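Local coordinates for protein 2-oxoglutarate-dependent dioxygenase tropC (Talaromyces stipitatus, PDB 6XJJ) that catalyses an oxidation dependent on non-haem iron and 2-oxoglutarate in fungal tropolone biosynthesis, probably the step that expands the ring of a dearomatised intermediate, at residues Ile216-Tyr227 and Arg310-Asn321; Leu196-Phe204 and Met289-Tyr297. All blocks are in the same frame, centred on the assembly; numbering follows the deposited sequence.

Contact 1 of 2, residues Ile216-Tyr227 and Arg310-Asn321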
# COMPACT_ATOMS: atom_id res chain seq x y z
N ILE A 216 -2.97 0.93 17.24
CA ILE A 216 -2.11 0.97 18.42
C ILE A 216 -0.74 0.39 18.06
O ILE A 216 -0.57 -0.83 17.96
CB ILE A 216 -2.73 0.20 19.59
CG1 ILE A 216 -4.09 0.78 19.99
CG2 ILE A 216 -1.79 0.19 20.79
CD1 ILE A 216 -4.05 2.24 20.42
N ASN A 217 0.25 1.26 17.90
CA ASN A 217 1.63 0.86 17.70
C ASN A 217 1.74 0.01 16.44
O ASN A 217 2.16 -1.15 16.51
CB ASN A 217 2.14 0.08 18.91
CG ASN A 217 3.63 0.24 19.11
OD1 ASN A 217 4.17 1.34 18.99
ND2 ASN A 217 4.33 -0.88 19.36
N PRO A 218 1.40 0.56 15.29
CA PRO A 218 1.10 -0.27 14.12
C PRO A 218 2.35 -0.70 13.37
O PRO A 218 3.40 -0.06 13.41
CB PRO A 218 0.25 0.66 13.25
CG PRO A 218 0.77 2.03 13.59
CD PRO A 218 1.18 2.00 15.03
N SER A 219 2.20 -1.81 12.64
CA SER A 219 3.24 -2.29 11.73
C SER A 219 2.91 -1.73 10.35
O SER A 219 1.93 -2.15 9.72
CB SER A 219 3.30 -3.82 11.73
OG SER A 219 4.34 -4.31 10.90
N ILE A 220 3.70 -0.77 9.90
CA ILE A 220 3.36 0.00 8.72
C ILE A 220 4.55 0.10 7.78
O ILE A 220 5.23 1.14 7.73
CB ILE A 220 2.84 1.40 9.11
CG1 ILE A 220 3.76 2.01 10.17
CG2 ILE A 220 1.40 1.31 9.56
CD1 ILE A 220 3.49 3.47 10.43
N PRO A 221 4.82 -0.93 7.00
CA PRO A 221 5.81 -0.79 5.93
C PRO A 221 5.26 -0.01 4.75
O PRO A 221 4.06 0.03 4.48
CB PRO A 221 6.11 -2.25 5.55
CG PRO A 221 4.86 -2.96 5.83
CD PRO A 221 4.24 -2.28 7.03
N MET A 222 6.19 0.64 4.07
CA MET A 222 5.98 1.32 2.81
C MET A 222 7.06 0.84 1.85
O MET A 222 8.16 0.51 2.27
CB MET A 222 6.09 2.82 2.96
CG MET A 222 5.68 3.66 1.72
SD MET A 222 6.05 5.40 1.83
CE MET A 222 4.98 5.85 3.13
N ARG A 223 6.73 0.82 0.55
CA ARG A 223 7.70 0.47 -0.47
C ARG A 223 7.71 1.52 -1.57
O ARG A 223 6.65 1.94 -2.04
CB ARG A 223 7.42 -0.92 -1.08
CG ARG A 223 7.49 -2.02 -0.04
CD ARG A 223 7.67 -3.41 -0.63
NE ARG A 223 7.69 -4.43 0.41
CZ ARG A 223 8.05 -5.69 0.22
NH1 ARG A 223 8.46 -6.08 -0.98
NH2 ARG A 223 8.04 -6.55 1.23
N LEU A 224 8.91 1.94 -1.96
CA LEU A 224 9.10 2.75 -3.16
C LEU A 224 9.38 1.79 -4.31
O LEU A 224 10.25 0.92 -4.19
CB LEU A 224 10.25 3.73 -2.99
CG LEU A 224 10.19 4.69 -1.79
CD1 LEU A 224 11.41 5.61 -1.79
CD2 LEU A 224 8.89 5.48 -1.74
N LEU A 225 8.64 1.94 -5.40
CA LEU A 225 8.60 0.93 -6.45
C LEU A 225 9.05 1.52 -7.78
O LEU A 225 8.66 2.65 -8.13
CB LEU A 225 7.18 0.36 -6.58
CG LEU A 225 6.69 -0.42 -5.35
CD1 LEU A 225 5.19 -0.63 -5.37
CD2 LEU A 225 7.38 -1.76 -5.31
N HIS A 226 9.87 0.76 -8.50
CA HIS A 226 10.33 1.12 -9.84
C HIS A 226 10.09 -0.05 -10.79
O HIS A 226 10.49 -1.18 -10.49
CB HIS A 226 11.82 1.47 -9.84
CG HIS A 226 12.34 1.79 -11.21
ND1 HIS A 226 13.66 1.63 -11.55
CD2 HIS A 226 11.72 2.26 -12.31
CE1 HIS A 226 13.83 1.98 -12.82
NE2 HIS A 226 12.66 2.36 -13.30
N TYR A 227 9.48 0.24 -11.93
CA TYR A 227 9.21 -0.75 -12.98
C TYR A 227 9.92 -0.29 -14.25
O TYR A 227 9.45 0.62 -14.93
CB TYR A 227 7.71 -0.87 -13.23
CG TYR A 227 6.89 -1.29 -12.03
CD1 TYR A 227 7.11 -2.50 -11.39
CD2 TYR A 227 5.93 -0.44 -11.51
CE1 TYR A 227 6.36 -2.87 -10.28
CE2 TYR A 227 5.17 -0.79 -10.41
CZ TYR A 227 5.39 -2.00 -9.80
OH TYR A 227 4.64 -2.34 -8.70
N ARG A 310 7.80 4.08 -18.38
CA ARG A 310 8.42 3.93 -17.08
C ARG A 310 7.40 4.24 -16.00
O ARG A 310 6.61 5.19 -16.13
CB ARG A 310 9.64 4.84 -16.95
CG ARG A 310 10.47 4.60 -15.69
CD ARG A 310 11.70 5.51 -15.66
NE ARG A 310 12.60 5.24 -16.78
CZ ARG A 310 13.45 4.21 -16.84
NH1 ARG A 310 13.50 3.34 -15.85
NH2 ARG A 310 14.23 4.04 -17.90
N ARG A 311 7.38 3.43 -14.95
CA ARG A 311 6.34 3.49 -13.93
C ARG A 311 6.96 3.50 -12.54
O ARG A 311 7.82 2.66 -12.22
CB ARG A 311 5.36 2.31 -14.07
CG ARG A 311 4.30 2.21 -12.97
CD ARG A 311 3.32 1.06 -13.23
NE ARG A 311 2.55 0.68 -12.04
CZ ARG A 311 1.42 1.24 -11.63
NH1 ARG A 311 0.87 2.25 -12.29
NH2 ARG A 311 0.84 0.78 -10.53
N TYR A 312 6.52 4.45 -11.73
CA TYR A 312 6.80 4.52 -10.30
C TYR A 312 5.49 4.37 -9.54
O TYR A 312 4.41 4.68 -10.05
CB TYR A 312 7.46 5.85 -9.95
CG TYR A 312 8.84 6.02 -10.54
CD1 TYR A 312 9.87 5.16 -10.21
CD2 TYR A 312 9.08 7.00 -11.49
CE1 TYR A 312 11.13 5.31 -10.77
CE2 TYR A 312 10.33 7.15 -12.05
CZ TYR A 312 11.35 6.30 -11.69
OH TYR A 312 12.59 6.45 -12.26
N SER A 313 5.60 3.87 -8.31
CA SER A 313 4.46 3.86 -7.41
C SER A 313 4.97 3.77 -5.98
O SER A 313 6.09 3.32 -5.73
CB SER A 313 3.49 2.72 -7.74
OG SER A 313 4.12 1.46 -7.61
N VAL A 314 4.14 4.23 -5.05
CA VAL A 314 4.45 4.17 -3.63
C VAL A 314 3.33 3.39 -2.95
O VAL A 314 2.16 3.78 -3.01
CB VAL A 314 4.60 5.57 -3.01
CG1 VAL A 314 4.83 5.46 -1.51
CG2 VAL A 314 5.76 6.30 -3.66
N ALA A 315 3.70 2.30 -2.31
CA ALA A 315 2.75 1.39 -1.69
C ALA A 315 3.01 1.42 -0.20
O ALA A 315 4.13 1.17 0.25
CB ALA A 315 2.90 -0.03 -2.24
N PHE A 316 1.98 1.75 0.57
CA PHE A 316 2.06 1.71 2.02
C PHE A 316 1.02 0.74 2.53
O PHE A 316 -0.08 0.63 1.97
CB PHE A 316 2.01 3.19 2.58
CG PHE A 316 1.61 3.37 4.04
CD1 PHE A 316 0.83 2.48 4.77
CD2 PHE A 316 2.37 4.25 4.78
CE1 PHE A 316 0.58 2.68 6.12
CE2 PHE A 316 2.15 4.43 6.14
CZ PHE A 316 1.27 3.63 6.80
N PHE A 317 1.40 -0.03 3.56
CA PHE A 317 0.55 -1.09 4.05
C PHE A 317 0.44 -0.99 5.56
O PHE A 317 1.35 -0.51 6.24
CB PHE A 317 1.03 -2.54 3.70
CG PHE A 317 1.62 -2.70 2.32
CD1 PHE A 317 2.63 -1.87 1.86
CD2 PHE A 317 1.01 -3.55 1.40
CE1 PHE A 317 3.14 -2.01 0.58
CE2 PHE A 317 1.50 -3.66 0.12
CZ PHE A 317 2.56 -2.89 -0.29
N LEU A 318 -0.70 -1.45 6.06
CA LEU A 318 -0.98 -1.57 7.48
C LEU A 318 -1.23 -3.04 7.78
O LEU A 318 -2.22 -3.61 7.31
CB LEU A 318 -2.18 -0.70 7.87
CG LEU A 318 -2.72 -0.88 9.29
CD1 LEU A 318 -1.67 -0.54 10.34
CD2 LEU A 318 -3.97 -0.03 9.49
N ASN A 319 -0.34 -3.65 8.55
CA ASN A 319 -0.44 -5.05 8.92
C ASN A 319 -0.96 -5.18 10.35
O ASN A 319 -0.97 -4.21 11.12
CB ASN A 319 0.92 -5.75 8.79
CG ASN A 319 1.40 -5.83 7.36
OD1 ASN A 319 0.60 -5.90 6.43
ND2 ASN A 319 2.71 -5.79 7.18
N GLY A 320 -1.39 -6.39 10.69
CA GLY A 320 -1.68 -6.71 12.08
C GLY A 320 -0.47 -6.50 12.96
O GLY A 320 0.68 -6.50 12.52
N ASN A 321 -0.75 -6.30 14.25
CA ASN A 321 0.32 -6.02 15.20
C ASN A 321 1.12 -7.26 15.57
O ASN A 321 0.72 -8.41 15.35
CB ASN A 321 -0.25 -5.35 16.44
CG ASN A 321 0.04 -3.86 16.44
OD1 ASN A 321 1.08 -3.44 15.93
ND2 ASN A 321 -0.87 -3.07 16.98
O HOH W 1 2.05 -1.06 -8.06
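Tyr-227 and Arg-311 lie alongside each other on antiparallel strands 222-227 and 311-318, which a ladder of backbone hydrogen bonds joins, with Tyr-227 CD2 3.4 Å from Arg-311 CG. The arginine chain runs extended past the ring, and its NE comes 3.4 Å from Tyr-227 CE2. A water bonds to Tyr-227 OH (3.0 Å), to Ser-313 OG, and weakly to Arg-311 NH2. On the same face Leu-225 spreads CD1 over to Ala-315 CB (3.9 Å).

Met-222, Val-314 and Phe-316 occupy the other face, against Tyr-181, Arg-182 and Met-185 of helix 171-204. The methionine chain bends at its end (chi3 -65°), bringing CE to the edge of the phenylalanine ring, 3.5 Å from CD2. Further along this face, His-226 NE2 accepts a bent bond from Arg-310 NH1 (2.9 Å) lying in the imidazole and guanidinium planes, while ND1 bonds Glu-140, consistent with a neutral ring protonated on ND1.

The pair belongs to the double-stranded beta-helix core of the 2-oxoglutarate dioxygenases. Arg-311 and Ser-313 match the Arg-X-Ser motif that holds the cosubstrate carboxylate in relatives, so the water-linked polar cluster probably marks the 2-oxoglutarate pocket, backed by a largely apolar opposite face.

Contact 2 of 2, residues Leu196-Phe204 and Met289-Tyr297; sequences LGQGIHKAF and MHRWTGGYY
Leu-196 and Tyr-297 face each other with CA atoms 8.6 Å apart, and Ile-200 and Thr-293 do so at 8.3 Å, one helical turn further on. Segment 196-204 is the C-terminal end of the long helix 171-204; segment 289-297 holds the last turn of helix 287-292 and the loop that leaves it. Thr-293 is the first residue to abandon helical angles. Its OG1 accepts the backbone N-H of Tyr-297 (N to OG1 3.2 Å), a bond that closes the loop back on the helix end, where two consecutive tyrosines face the long helix.

The Tyr-297 ring is held between two groups: Leu-196 CD2 sits over one face in a CH-pi contact, 3.7 Å from the ring centroid, and CD2 of Tyr-296 lies over the opposite face. Ile-200 CD1 approaches the same ring obliquely, 3.6 Å from CE2. Tyr-297 OH donates to Leu-196 O (2.7 Å), meeting a lone pair in the carbonyl plane at a C=O···O angle of 121°. That carbonyl also receives the helical N-H of Ile-200. Gly-199, lacking a side chain, lets the hydroxyl pass close to its CA.

Tyr-296 extends with CG opposite its own backbone N (chi1 180°), reaching across to Ala-203, whose CB is 3.5 Å from CZ. Phe-204 sets its edge against the Tyr-296 face, planes at 70°, with Phe-204 CZ 3.7 Å from Tyr-296 CD1. The Tyr-296 hydroxyl is hydrogen-bonded to Arg-67 of helix 56-72.

The two phenols thus play different parts: Tyr-297 pins the loop to a buried carbonyl that serves two donors, whereas Tyr-296 joins three elements through aromatic packing and a hydrogen bond to a basic side chain.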
# COMPACT_ATOMS: atom_id res chain seq x y z
N LEU A 196 -14.01 1.83 7.87
CA LEU A 196 -14.27 0.39 7.81
C LEU A 196 -14.96 -0.09 9.08
O LEU A 196 -15.95 -0.83 9.02
CB LEU A 196 -12.96 -0.36 7.58
CG LEU A 196 -12.30 -0.14 6.21
CD1 LEU A 196 -10.89 -0.70 6.16
CD2 LEU A 196 -13.14 -0.77 5.10
N GLY A 197 -14.44 0.31 10.25
CA GLY A 197 -15.09 -0.05 11.50
C GLY A 197 -16.55 0.36 11.54
O GLY A 197 -17.40 -0.37 12.05
N GLN A 198 -16.86 1.54 11.01
CA GLN A 198 -18.24 2.01 10.96
C GLN A 198 -19.08 1.16 10.02
O GLN A 198 -20.25 0.86 10.31
CB GLN A 198 -18.27 3.48 10.55
CG GLN A 198 -19.64 4.13 10.49
CD GLN A 198 -20.40 4.06 11.81
OE1 GLN A 198 -19.84 4.32 12.88
NE2 GLN A 198 -21.69 3.77 11.72
N GLY A 199 -18.52 0.75 8.88
CA GLY A 199 -19.22 -0.19 8.02
C GLY A 199 -19.46 -1.53 8.69
O GLY A 199 -20.47 -2.19 8.42
N ILE A 200 -18.56 -1.94 9.59
CA ILE A 200 -18.80 -3.14 10.38
C ILE A 200 -19.97 -2.92 11.34
O ILE A 200 -20.87 -3.76 11.46
CB ILE A 200 -17.52 -3.56 11.13
CG1 ILE A 200 -16.42 -3.95 10.13
CG2 ILE A 200 -17.79 -4.68 12.11
CD1 ILE A 200 -16.77 -5.12 9.23
N HIS A 201 -19.96 -1.79 12.06
CA HIS A 201 -21.09 -1.44 12.91
C HIS A 201 -22.41 -1.56 12.17
O HIS A 201 -23.36 -2.18 12.67
CB HIS A 201 -20.92 -0.01 13.44
CG HIS A 201 -22.13 0.49 14.17
ND1 HIS A 201 -22.50 -0.01 15.40
CD2 HIS A 201 -23.08 1.38 13.82
CE1 HIS A 201 -23.61 0.59 15.80
NE2 HIS A 201 -23.99 1.43 14.85
N LYS A 202 -22.49 -0.97 10.98
CA LYS A 202 -23.74 -1.01 10.22
C LYS A 202 -24.07 -2.43 9.78
O LYS A 202 -25.24 -2.82 9.76
CB LYS A 202 -23.65 -0.09 9.01
CG LYS A 202 -23.69 1.39 9.35
CD LYS A 202 -23.63 2.26 8.10
CE LYS A 202 -24.90 2.19 7.28
NZ LYS A 202 -26.09 2.71 7.98
N ALA A 203 -23.05 -3.22 9.43
CA ALA A 203 -23.30 -4.56 8.91
C ALA A 203 -23.70 -5.52 10.01
O ALA A 203 -24.73 -6.21 9.90
CB ALA A 203 -22.07 -5.09 8.17
N PHE A 204 -22.93 -5.58 11.09
CA PHE A 204 -23.08 -6.65 12.07
C PHE A 204 -23.32 -6.15 13.49
O PHE A 204 -23.45 -6.97 14.40
CB PHE A 204 -21.84 -7.56 12.07
CG PHE A 204 -21.44 -8.02 10.69
CD1 PHE A 204 -22.23 -8.90 9.98
CD2 PHE A 204 -20.23 -7.62 10.15
CE1 PHE A 204 -21.85 -9.33 8.71
CE2 PHE A 204 -19.84 -8.06 8.89
CZ PHE A 204 -20.65 -8.91 8.18
N MET A 289 -7.53 -8.60 7.00
CA MET A 289 -8.85 -7.98 7.06
C MET A 289 -9.91 -8.94 6.55
O MET A 289 -11.02 -9.00 7.09
CB MET A 289 -8.87 -6.68 6.26
CG MET A 289 -10.18 -5.88 6.37
SD MET A 289 -10.49 -5.21 8.03
CE MET A 289 -9.24 -3.95 8.11
N HIS A 290 -9.60 -9.69 5.48
CA HIS A 290 -10.52 -10.69 4.96
C HIS A 290 -10.97 -11.64 6.07
O HIS A 290 -12.16 -11.74 6.39
CB HIS A 290 -9.86 -11.50 3.85
CG HIS A 290 -10.82 -12.33 3.06
ND1 HIS A 290 -11.50 -11.84 1.97
CD2 HIS A 290 -11.30 -13.59 3.26
CE1 HIS A 290 -12.30 -12.78 1.49
NE2 HIS A 290 -12.20 -13.84 2.26
N ARG A 291 -10.01 -12.37 6.65
CA ARG A 291 -10.32 -13.34 7.69
C ARG A 291 -10.99 -12.68 8.88
O ARG A 291 -11.88 -13.26 9.51
CB ARG A 291 -9.06 -14.05 8.17
CG ARG A 291 -8.36 -14.96 7.18
CD ARG A 291 -7.34 -15.78 7.94
NE ARG A 291 -6.48 -14.93 8.77
CZ ARG A 291 -5.39 -14.30 8.33
NH1 ARG A 291 -5.00 -14.41 7.07
NH2 ARG A 291 -4.68 -13.55 9.17
N TRP A 292 -10.54 -11.48 9.22
CA TRP A 292 -11.01 -10.85 10.45
C TRP A 292 -12.44 -10.36 10.30
O TRP A 292 -13.23 -10.46 11.25
CB TRP A 292 -9.97 -9.80 10.86
CG TRP A 292 -10.28 -8.90 11.97
CD1 TRP A 292 -11.03 -9.17 13.07
CD2 TRP A 292 -9.62 -7.65 12.24
NE1 TRP A 292 -11.00 -8.11 13.94
CE2 TRP A 292 -10.12 -7.17 13.46
CE3 TRP A 292 -8.69 -6.88 11.53
CZ2 TRP A 292 -9.73 -5.95 14.00
CZ3 TRP A 292 -8.31 -5.65 12.07
CH2 TRP A 292 -8.83 -5.20 13.29
N THR A 293 -12.83 -9.92 9.11
CA THR A 293 -14.24 -9.86 8.76
C THR A 293 -14.68 -11.25 8.30
O THR A 293 -13.90 -12.20 8.29
CB THR A 293 -14.50 -8.80 7.69
OG1 THR A 293 -13.88 -9.20 6.46
CG2 THR A 293 -13.89 -7.49 8.11
N GLY A 294 -15.94 -11.39 7.91
CA GLY A 294 -16.40 -12.69 7.46
C GLY A 294 -16.08 -12.97 6.01
O GLY A 294 -16.78 -13.75 5.36
N GLY A 295 -15.02 -12.36 5.48
CA GLY A 295 -14.94 -12.11 4.06
C GLY A 295 -15.76 -10.91 3.62
O GLY A 295 -15.88 -10.66 2.42
N TYR A 296 -16.33 -10.17 4.58
CA TYR A 296 -17.19 -9.04 4.25
C TYR A 296 -16.41 -7.95 3.54
O TYR A 296 -16.91 -7.33 2.59
CB TYR A 296 -17.85 -8.52 5.53
CG TYR A 296 -18.78 -7.36 5.35
CD1 TYR A 296 -20.05 -7.54 4.85
CD2 TYR A 296 -18.39 -6.08 5.70
CE1 TYR A 296 -20.91 -6.47 4.68
CE2 TYR A 296 -19.23 -5.01 5.55
CZ TYR A 296 -20.50 -5.21 5.03
OH TYR A 296 -21.35 -4.14 4.88
N TYR A 297 -15.17 -7.71 3.96
CA TYR A 297 -14.22 -6.91 3.20
C TYR A 297 -13.30 -7.89 2.47
O TYR A 297 -12.60 -8.68 3.12
CB TYR A 297 -13.44 -5.96 4.11
CG TYR A 297 -14.32 -4.91 4.80
CD1 TYR A 297 -15.41 -4.34 4.15
CD2 TYR A 297 -14.04 -4.47 6.09
CE1 TYR A 297 -16.21 -3.39 4.78
CE2 TYR A 297 -14.83 -3.51 6.72
CZ TYR A 297 -15.91 -2.98 6.06
OH TYR A 297 -16.69 -2.03 6.67

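Contact 1 lies near the centre of the chain, within the strand core that carries the iron and probable cosubstrate sites, and the side chain of Phe-317 comes within about 5 Å of the iron. Contact 2 joins a helix end to a loop, its centre about 19 Å from that of the chain; its inner side is buried, and Phe-204 reaches the surface. Helix 171-204 serves both: its earlier part backs the apolar part of one face of contact 1, and its last turns make contact 2. Their segments alternate along the chain, centres about 22 Å apart. Contact 1 combines a backbone ladder, apolar packing and polar links; contact 2 adds one phenol-to-carbonyl bond to aromatic and aliphatic packing.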